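Probable E3 ubiquitin-protein ligase HERC1 (PDB 4QT6) probably acts as an E3 ubiquitin ligase, its SPRY domain being a beta-sandwich module of a family that commonly mediates protein-protein recognition. Local coordinates at residues Y39-Y44 with I104-D109. Residues are numbered along the deposited sequence; the frame is centred on the assembly and turned at random. Where two conformers were deposited one is given.
Sequences YQWKFY and ITCVLD. With ARF (formamide), chain D; ARF (formamide), chain F.
Tyr39, Trp41 and Phe43 pair antiparallel with Leu108, Cys106 and Ile104 through six backbone hydrogen bonds, the straightest from Cys106 N to Trp41 O (2.8 Å, 175°). On the face turned to the six-stranded sheet, Trp41 has its CG wedged between backbone N and carbonyl carbon (chi1 74°), its indole reaching Cys106. Cys106 CB sits over the six-membered ring, 3.5 Å from its centroid, in a CH-pi contact. Cys106 SG lies oblique to both aromatics, 4.3 Å from the centroid of the Trp41 five-membered ring and 3.7 Å from Phe43 CD2. Leu108 CB meets the indole edge at CZ3, while Trp41 NE1 stands over a Phe43 ring face. An alanine in place of Trp41 would probably leave Cys106 CB without its ring, a Phe43 face without NE1, and a gap beside Pro138. The other face mixes polar and apolar chains of Gln40, Lys42, Thr105 and Val107; Lys42 runs alongside Thr105, its NZ hydrogen-bonded to Met158 O. Tyr39 OH accepts a hydrogen bond from one formamide; a second's oxygen lies over one face of the ring, toward its rim. The Cys106 and Leu108 contacts knit the two strands together, while Trp41 and Phe43 reach Pro138 of the facing sheet.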
loop_
_atom_site.group_PDB
_atom_site.type_symbol
_atom_site.label_atom_id
_atom_site.label_comp_id
_atom_site.label_asym_id
_atom_site.label_seq_id
_atom_site.Cartn_x
_atom_site.Cartn_y
_atom_site.Cartn_z
ATOM N N TYR A 39 -4.133 13.326 -4.305
ATOM C CA TYR A 39 -4.953 12.751 -3.239
ATOM C C TYR A 39 -4.034 12.238 -2.162
ATOM O O TYR A 39 -3.047 11.561 -2.440
ATOM C CB TYR A 39 -5.802 11.608 -3.754
ATOM C CG TYR A 39 -6.645 10.919 -2.700
ATOM C CD1 TYR A 39 -7.601 11.621 -1.974
ATOM C CD2 TYR A 39 -6.493 9.563 -2.458
ATOM C CE1 TYR A 39 -8.387 10.996 -1.033
ATOM C CE2 TYR A 39 -7.272 8.920 -1.511
ATOM C CZ TYR A 39 -8.214 9.643 -0.797
ATOM O OH TYR A 39 -9.015 9.022 0.141
ATOM N N GLN A 40 -4.380 12.573 -0.924
ATOM C CA GLN A 40 -3.628 12.160 0.253
ATOM C C GLN A 40 -4.537 11.298 1.164
ATOM O O GLN A 40 -5.724 11.597 1.324
ATOM C CB GLN A 40 -3.167 13.421 0.968
ATOM C CG GLN A 40 -2.120 13.223 2.026
ATOM C CD GLN A 40 -1.628 14.539 2.606
ATOM O OE1 GLN A 40 -1.600 15.564 1.925
ATOM N NE2 GLN A 40 -1.279 14.520 3.873
ATOM N N TRP A 41 -3.976 10.242 1.742
ATOM C CA TRP A 41 -4.704 9.396 2.685
ATOM C C TRP A 41 -3.691 8.707 3.603
ATOM O O TRP A 41 -2.473 8.892 3.452
ATOM C CB TRP A 41 -5.590 8.369 1.960
ATOM C CG TRP A 41 -4.796 7.276 1.356
ATOM C CD1 TRP A 41 -4.623 6.027 1.862
ATOM C CD2 TRP A 41 -4.058 7.313 0.121
ATOM N NE1 TRP A 41 -3.825 5.298 1.049
ATOM C CE2 TRP A 41 -3.477 6.047 -0.041
ATOM C CE3 TRP A 41 -3.860 8.288 -0.869
ATOM C CZ2 TRP A 41 -2.673 5.713 -1.131
ATOM C CZ3 TRP A 41 -3.048 7.974 -1.954
ATOM C CH2 TRP A 41 -2.464 6.684 -2.078
ATOM N N LYS A 42 -4.182 7.908 4.550
ATOM C CA LYS A 42 -3.307 7.156 5.426
ATOM C C LYS A 42 -3.668 5.684 5.475
ATOM O O LYS A 42 -4.807 5.308 5.291
ATOM C CB LYS A 42 -3.330 7.721 6.855
ATOM C CG LYS A 42 -2.833 9.141 6.957
ATOM C CD LYS A 42 -2.846 9.631 8.379
ATOM C CE LYS A 42 -2.245 11.015 8.476
ATOM N NZ LYS A 42 -2.526 11.616 9.805
ATOM N N PHE A 43 -2.646 4.853 5.655
ATOM C CA PHE A 43 -2.843 3.479 6.086
ATOM C C PHE A 43 -2.449 3.371 7.536
ATOM O O PHE A 43 -1.466 3.985 7.954
ATOM C CB PHE A 43 -1.999 2.521 5.264
ATOM C CG PHE A 43 -2.494 2.323 3.854
ATOM C CD1 PHE A 43 -3.722 1.727 3.626
ATOM C CD2 PHE A 43 -1.712 2.652 2.778
ATOM C CE1 PHE A 43 -4.178 1.513 2.341
ATOM C CE2 PHE A 43 -2.159 2.420 1.480
ATOM C CZ PHE A 43 -3.369 1.830 1.274
ATOM N N TYR A 44 -3.222 2.597 8.304
ATOM C CA TYR A 44 -2.921 2.344 9.704
ATOM C C TYR A 44 -2.747 0.837 9.855
ATOM O O TYR A 44 -3.603 0.046 9.413
ATOM C CB TYR A 44 -4.041 2.861 10.592
ATOM C CG TYR A 44 -3.856 2.487 12.028
ATOM C CD1 TYR A 44 -2.873 3.098 12.794
ATOM C CD2 TYR A 44 -4.644 1.506 12.612
ATOM C CE1 TYR A 44 -2.692 2.753 14.128
ATOM C CE2 TYR A 44 -4.459 1.145 13.938
ATOM C CZ TYR A 44 -3.480 1.778 14.683
ATOM O OH TYR A 44 -3.297 1.453 16.017
ATOM N N ILE A 104 0.968 5.384 7.908
ATOM C CA ILE A 104 1.749 5.798 6.734
ATOM C C ILE A 104 0.863 6.746 5.938
ATOM O O ILE A 104 -0.164 6.362 5.432
ATOM C CB ILE A 104 2.217 4.601 5.864
ATOM C CG1 ILE A 104 3.117 3.654 6.670
ATOM C CG2 ILE A 104 2.903 5.092 4.586
ATOM C CD1 ILE A 104 4.378 4.314 7.198
ATOM N N THR A 105 1.283 7.996 5.841
ATOM C CA THR A 105 0.645 8.952 4.952
ATOM C C THR A 105 1.128 8.696 3.541
ATOM O O THR A 105 2.337 8.556 3.303
ATOM C CB THR A 105 1.005 10.395 5.344
ATOM O OG1 THR A 105 0.606 10.642 6.707
ATOM C CG2 THR A 105 0.354 11.399 4.416
ATOM N N CYS A 106 0.192 8.663 2.598
ATOM C CA CYS A 106 0.498 8.451 1.200
ATOM C C CYS A 106 0.019 9.678 0.457
ATOM O O CYS A 106 -1.099 10.145 0.673
ATOM C CB CYS A 106 -0.238 7.216 0.669
ATOM S SG CYS A 106 0.036 5.720 1.668
ATOM N N VAL A 107 0.874 10.215 -0.414
ATOM C CA VAL A 107 0.518 11.319 -1.269
ATOM C C VAL A 107 0.696 10.896 -2.715
ATOM O O VAL A 107 1.817 10.599 -3.131
ATOM C CB VAL A 107 1.388 12.567 -1.008
ATOM C CG1 VAL A 107 0.895 13.721 -1.860
ATOM C CG2 VAL A 107 1.323 12.958 0.456
ATOM N N LEU A 108 -0.411 10.797 -3.435
ATOM C CA LEU A 108 -0.415 10.436 -4.834
ATOM C C LEU A 108 -0.689 11.692 -5.638
ATOM O O LEU A 108 -1.815 12.210 -5.658
ATOM C CB LEU A 108 -1.471 9.361 -5.123
ATOM C CG LEU A 108 -1.640 8.989 -6.581
ATOM C CD1 LEU A 108 -0.339 8.417 -7.161
ATOM C CD2 LEU A 108 -2.818 8.037 -6.740
ATOM N N ASP A 109 0.353 12.175 -6.313
ATOM C CA ASP A 109 0.286 13.428 -7.071
ATOM C C ASP A 109 0.301 13.088 -8.557
ATOM O O ASP A 109 1.358 12.832 -9.142
ATOM C CB ASP A 109 1.458 14.331 -6.667
ATOM C CG ASP A 109 1.344 15.737 -7.244
ATOM O OD1 ASP A 109 0.650 15.894 -8.256
ATOM O OD2 ASP A 109 1.942 16.663 -6.661
HETATM N N ARF D . -10.109 10.221 -5.448
HETATM C C ARF D . -10.379 10.059 -4.150
HETATM O O ARF D . -10.328 8.936 -3.668
HETATM N N ARF F . -9.549 5.913 -0.493
HETATM C C ARF F . -10.175 5.532 0.634
HETATM O O ARF F . -10.836 4.497 0.625
#